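Local atomic coordinates of glucose dehydrogenase (Haloferax mediterranei, PDB entry 2B5W), a protein that catalyses the zinc-dependent oxidation of D-glucose and several other aldose sugars, using NADP(+) or NAD(+) as electron acceptor with a preference for NADP(+). Residues P173-V178 with E241-I246; V30-V35 with E126-P131. The protein carries 1 engineered substitution. All blocks are in the same frame, centred on the assembly; numbering follows the deposited sequence.

Interaction 1: residues P173-V178 with E241-I246; sequences PSSAFV and EQMDFI. With K (potassium ion), chain E.
The Phe177 ring is met obliquely by Met243 CG and Ile246 CD1. Met243 lays its bent chain against the base of this ring. Met243 CG is 3.5 Å from Phe177 CB, and Met243 SD makes an oblique Met-aromatic contact, 5.2 Å from the Phe177 ring centre. A chi1 of -176°, anti to the backbone N, sets Phe177 CG beside Met243 CG. The Phe245 side chain leaves on the Ala176 face of the sheet, and Ala176 CB lies at the ring edge, near its plane. The carboxylate of Asp244 is the third flat group. Asp244 OD2 takes two amides: Ser174 N at 2.8 Å, from above the carboxylate plane, and Ser175 N at 3.1 Å, on the anti side. The segments run into neighbouring parallel strands, 175-179 and 243-248, of the six-stranded Rossmann sheet. Phe177 N donates to Phe245 O at 2.9 Å, and Phe245 N to Ser175 O. Where the second strand turns its corner, Ser175 OG bridges the backbone: it gives a bond to a lone pair of Gln242 O (2.9 Å) and accepts one from Asp244 N (3.0 Å). Tyr203 bonds Glu241 OE2. Pro173 O binds a potassium ion at 2.6 Å, with Asp172, Lys197 and Gly198 completing the site.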
# COMPACT_ATOMS: atom_id res chain seq x y z
N PRO A 173 -14.94 -6.28 -0.66
CA PRO A 173 -14.28 -7.56 -0.89
C PRO A 173 -15.12 -8.76 -0.49
O PRO A 173 -15.99 -8.66 0.39
CB PRO A 173 -13.06 -7.49 0.01
CG PRO A 173 -13.47 -6.58 1.14
CD PRO A 173 -14.39 -5.60 0.53
N SER A 174 -14.86 -9.87 -1.15
CA SER A 174 -15.55 -11.14 -0.84
C SER A 174 -14.64 -12.27 -0.42
O SER A 174 -15.11 -13.16 0.30
CB SER A 174 -16.37 -11.60 -2.04
OG SER A 174 -17.36 -10.64 -2.31
N SER A 175 -13.39 -12.29 -0.86
CA SER A 175 -12.46 -13.36 -0.53
C SER A 175 -11.31 -12.85 0.30
O SER A 175 -10.77 -11.76 0.05
CB SER A 175 -11.94 -14.08 -1.79
OG SER A 175 -11.38 -13.16 -2.73
N ALA A 176 -10.87 -13.66 1.27
CA ALA A 176 -9.70 -13.36 2.08
C ALA A 176 -8.84 -14.58 2.31
O ALA A 176 -9.39 -15.68 2.45
CB ALA A 176 -10.17 -12.76 3.41
N PHE A 177 -7.53 -14.40 2.37
CA PHE A 177 -6.55 -15.48 2.38
C PHE A 177 -5.49 -15.08 3.41
O PHE A 177 -4.75 -14.09 3.26
CB PHE A 177 -5.95 -15.58 0.97
CG PHE A 177 -4.97 -16.71 0.72
CD1 PHE A 177 -4.96 -17.85 1.49
CD2 PHE A 177 -4.12 -16.65 -0.40
CE1 PHE A 177 -4.13 -18.93 1.19
CE2 PHE A 177 -3.26 -17.70 -0.68
CZ PHE A 177 -3.28 -18.87 0.10
N VAL A 178 -5.40 -15.87 4.46
CA VAL A 178 -4.41 -15.66 5.49
C VAL A 178 -3.27 -16.61 5.16
O VAL A 178 -3.48 -17.80 4.97
CB VAL A 178 -4.97 -16.02 6.88
CG1 VAL A 178 -3.89 -15.98 7.94
CG2 VAL A 178 -6.14 -15.11 7.25
N GLU A 241 -9.46 -19.15 -6.19
CA GLU A 241 -9.89 -17.88 -6.78
C GLU A 241 -8.91 -16.77 -6.41
O GLU A 241 -8.06 -16.95 -5.54
CB GLU A 241 -11.28 -17.49 -6.28
CG GLU A 241 -11.37 -17.27 -4.77
CD GLU A 241 -12.76 -16.92 -4.29
OE1 GLU A 241 -13.43 -16.01 -4.85
OE2 GLU A 241 -13.25 -17.57 -3.34
N GLN A 242 -9.02 -15.64 -7.08
CA GLN A 242 -8.23 -14.47 -6.69
C GLN A 242 -8.76 -13.95 -5.36
O GLN A 242 -9.96 -13.99 -5.10
CB GLN A 242 -8.37 -13.36 -7.72
CG GLN A 242 -8.16 -13.79 -9.16
CD GLN A 242 -8.45 -12.64 -10.09
OE1 GLN A 242 -9.59 -12.38 -10.47
NE2 GLN A 242 -7.43 -11.90 -10.37
N MET A 243 -7.85 -13.38 -4.58
CA MET A 243 -8.15 -13.05 -3.18
C MET A 243 -8.20 -11.53 -3.05
O MET A 243 -7.21 -10.82 -3.34
CB MET A 243 -7.08 -13.64 -2.28
CG MET A 243 -6.91 -15.17 -2.39
SD MET A 243 -8.40 -15.96 -1.91
CE MET A 243 -8.02 -17.71 -2.37
N ASP A 244 -9.33 -10.99 -2.63
CA ASP A 244 -9.45 -9.55 -2.43
C ASP A 244 -8.55 -9.02 -1.33
O ASP A 244 -8.05 -7.88 -1.44
CB ASP A 244 -10.87 -9.17 -2.11
CG ASP A 244 -11.80 -9.49 -3.23
OD1 ASP A 244 -11.56 -9.01 -4.36
OD2 ASP A 244 -12.82 -10.21 -3.06
N PHE A 245 -8.34 -9.82 -0.30
CA PHE A 245 -7.53 -9.41 0.84
C PHE A 245 -6.60 -10.56 1.18
O PHE A 245 -7.05 -11.71 1.28
CB PHE A 245 -8.38 -9.08 2.07
CG PHE A 245 -7.55 -8.65 3.23
CD1 PHE A 245 -6.67 -7.57 3.10
CD2 PHE A 245 -7.56 -9.32 4.43
CE1 PHE A 245 -5.89 -7.20 4.13
CE2 PHE A 245 -6.77 -8.92 5.46
CZ PHE A 245 -5.91 -7.86 5.28
N ILE A 246 -5.31 -10.27 1.29
CA ILE A 246 -4.34 -11.23 1.79
C ILE A 246 -3.67 -10.69 3.04
O ILE A 246 -3.29 -9.52 3.10
CB ILE A 246 -3.31 -11.55 0.69
CG1 ILE A 246 -4.03 -12.26 -0.46
CG2 ILE A 246 -2.17 -12.39 1.27
CD1 ILE A 246 -3.14 -12.59 -1.67
K K E . -18.45 -8.19 1.26

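Interaction 2: residues V30-V35 with E126-P131; sequences VRTLRV and EFFTSP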
# COMPACT_ATOMS: atom_id res chain seq x y z
N VAL A 30 0.58 -3.53 38.84
CA VAL A 30 -0.30 -4.57 38.33
C VAL A 30 0.22 -5.93 38.79
O VAL A 30 1.41 -6.24 38.67
CB VAL A 30 -0.31 -4.53 36.78
CG1 VAL A 30 -1.30 -5.62 36.24
CG2 VAL A 30 -0.59 -3.12 36.23
N ARG A 31 -0.68 -6.78 39.26
CA ARG A 31 -0.39 -8.18 39.51
C ARG A 31 -0.68 -8.96 38.24
O ARG A 31 -1.82 -8.97 37.77
CB ARG A 31 -1.22 -8.73 40.66
CG ARG A 31 -0.99 -10.19 40.92
CD ARG A 31 -1.62 -10.71 42.23
NE ARG A 31 -2.99 -10.24 42.53
CZ ARG A 31 -4.10 -10.83 42.15
NH1 ARG A 31 -5.26 -10.36 42.57
NH2 ARG A 31 -4.09 -11.88 41.35
N THR A 32 0.33 -9.65 37.74
CA THR A 32 0.18 -10.44 36.51
C THR A 32 -0.75 -11.62 36.70
O THR A 32 -0.62 -12.38 37.67
CB THR A 32 1.54 -10.91 36.05
OG1 THR A 32 2.38 -9.76 35.93
CG2 THR A 32 1.47 -11.57 34.70
N LEU A 33 -1.70 -11.78 35.78
CA LEU A 33 -2.61 -12.93 35.77
C LEU A 33 -2.02 -13.97 34.82
O LEU A 33 -1.58 -15.02 35.25
CB LEU A 33 -4.04 -12.54 35.37
CG LEU A 33 -4.71 -11.62 36.38
CD1 LEU A 33 -5.91 -10.97 35.71
CD2 LEU A 33 -5.15 -12.37 37.60
N ARG A 34 -2.02 -13.69 33.51
CA ARG A 34 -1.50 -14.60 32.48
C ARG A 34 -0.71 -13.84 31.43
O ARG A 34 -1.02 -12.69 31.15
CB ARG A 34 -2.64 -15.35 31.79
CG ARG A 34 -3.34 -16.35 32.69
CD ARG A 34 -4.65 -16.86 32.11
NE ARG A 34 -5.15 -17.95 32.93
CZ ARG A 34 -5.98 -18.85 32.49
NH1 ARG A 34 -6.50 -18.76 31.28
NH2 ARG A 34 -6.33 -19.87 33.30
N VAL A 35 0.29 -14.49 30.85
CA VAL A 35 1.08 -13.91 29.77
C VAL A 35 1.20 -14.94 28.68
O VAL A 35 1.58 -16.09 28.91
CB VAL A 35 2.48 -13.47 30.23
CG1 VAL A 35 3.20 -12.77 29.11
CG2 VAL A 35 2.40 -12.62 31.45
N GLU A 126 5.72 -11.69 38.51
CA GLU A 126 4.51 -11.69 39.31
C GLU A 126 3.81 -10.34 39.35
O GLU A 126 2.60 -10.29 39.49
CB GLU A 126 4.81 -12.23 40.72
CG GLU A 126 5.24 -13.68 40.67
CD GLU A 126 5.51 -14.30 42.02
OE1 GLU A 126 6.56 -14.00 42.62
OE2 GLU A 126 4.67 -15.11 42.47
N PHE A 127 4.59 -9.27 39.24
CA PHE A 127 4.09 -7.89 39.21
C PHE A 127 4.82 -7.10 38.15
O PHE A 127 5.96 -7.39 37.79
CB PHE A 127 4.27 -7.18 40.56
CG PHE A 127 3.53 -7.81 41.68
CD1 PHE A 127 2.26 -7.38 42.06
CD2 PHE A 127 4.10 -8.90 42.34
CE1 PHE A 127 1.59 -8.01 43.09
CE2 PHE A 127 3.42 -9.53 43.36
CZ PHE A 127 2.17 -9.09 43.74
N PHE A 128 4.15 -6.08 37.62
CA PHE A 128 4.78 -5.10 36.77
C PHE A 128 4.12 -3.73 36.95
O PHE A 128 3.00 -3.64 37.48
CB PHE A 128 4.79 -5.54 35.28
CG PHE A 128 3.43 -5.65 34.64
CD1 PHE A 128 2.72 -6.85 34.66
CD2 PHE A 128 2.86 -4.55 34.01
CE1 PHE A 128 1.47 -6.95 34.05
CE2 PHE A 128 1.60 -4.63 33.40
CZ PHE A 128 0.90 -5.81 33.43
N THR A 129 4.82 -2.69 36.52
CA THR A 129 4.25 -1.38 36.44
C THR A 129 4.05 -0.95 35.02
O THR A 129 4.68 -1.45 34.10
CB THR A 129 5.15 -0.36 37.15
OG1 THR A 129 6.47 -0.38 36.57
CG2 THR A 129 5.30 -0.74 38.63
N SER A 130 3.19 0.05 34.82
CA SER A 130 3.12 0.75 33.54
C SER A 130 2.38 2.06 33.70
O SER A 130 1.52 2.17 34.57
CB SER A 130 2.36 -0.07 32.46
OG SER A 130 3.21 -1.06 31.86
N PRO A 131 2.73 3.05 32.86
CA PRO A 131 1.95 4.29 32.79
C PRO A 131 0.47 3.93 32.60
O PRO A 131 0.14 3.02 31.82
CB PRO A 131 2.52 5.00 31.57
CG PRO A 131 3.96 4.52 31.52
CD PRO A 131 3.82 3.06 31.88
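Val30 lies over one face of the Phe128 ring. Val30 CB is 3.9 Å from the Phe128 ring centre, a CH-pi contact displaced toward the rim, and Val30 CG1 comes to 3.6 Å from Phe128 CZ. A chi1 of 65° swings Phe128 CG toward Val30, and the ring follows. Thr32 OG1 lies in the ring plane, 3.2 Å from Phe128 CD1, a van der Waals contact at the edge. The hydrogen bond of this hydroxyl is with Ser125 O. Phe127 and Arg31 point to the opposite face of the sheet, where Arg31 CB packs on Phe127 CE1 at 3.8 Å. The strands are antiparallel but strongly splayed, with 123° between their directions. Val30 and Phe128 form a hydrogen-bonded pair: Val30 N reaches Phe128 O at 2.8 Å, nearly along the C=O axis, and Phe128 N reaches Val30 O at 2.9 Å. Arg31 and Phe127 are the next, non-hydrogen-bonded pair. Thr32 N bonds Glu126 O at 2.9 Å from above the carbonyl plane. Beyond it, Leu33 and Arg34 face Val66 in a classic beta bulge. Strand 27-37 of the GroES-like domain pairs antiparallel with 127-131, 64-71 and 349-353, while Arg115 of strand 113-115 touches Phe128 and Ser130.

Interaction 1 is the more buried of the two. It joins parallel strands inside the nucleotide-binding sheet. Interaction 2 is partly buried and joins antiparallel strands of the GroES-like domain. They share no strand, lie on opposite sides of the chain's centre and have centres about 39 Å apart. Both place aromatic side chains on the two faces of a sheet. Interaction 1 adds side-chain hydrogen bonds to backbone groups and a potassium ion bound by Pro173 O just before strand 175-179. In interaction 2 all the hydrogen bonds between the segments are backbone to backbone. NADP lies about 9 Å from the side chain of Phe177, whereas Phe128 is about 10 Å from the zinc ligand His63, side chain to side chain.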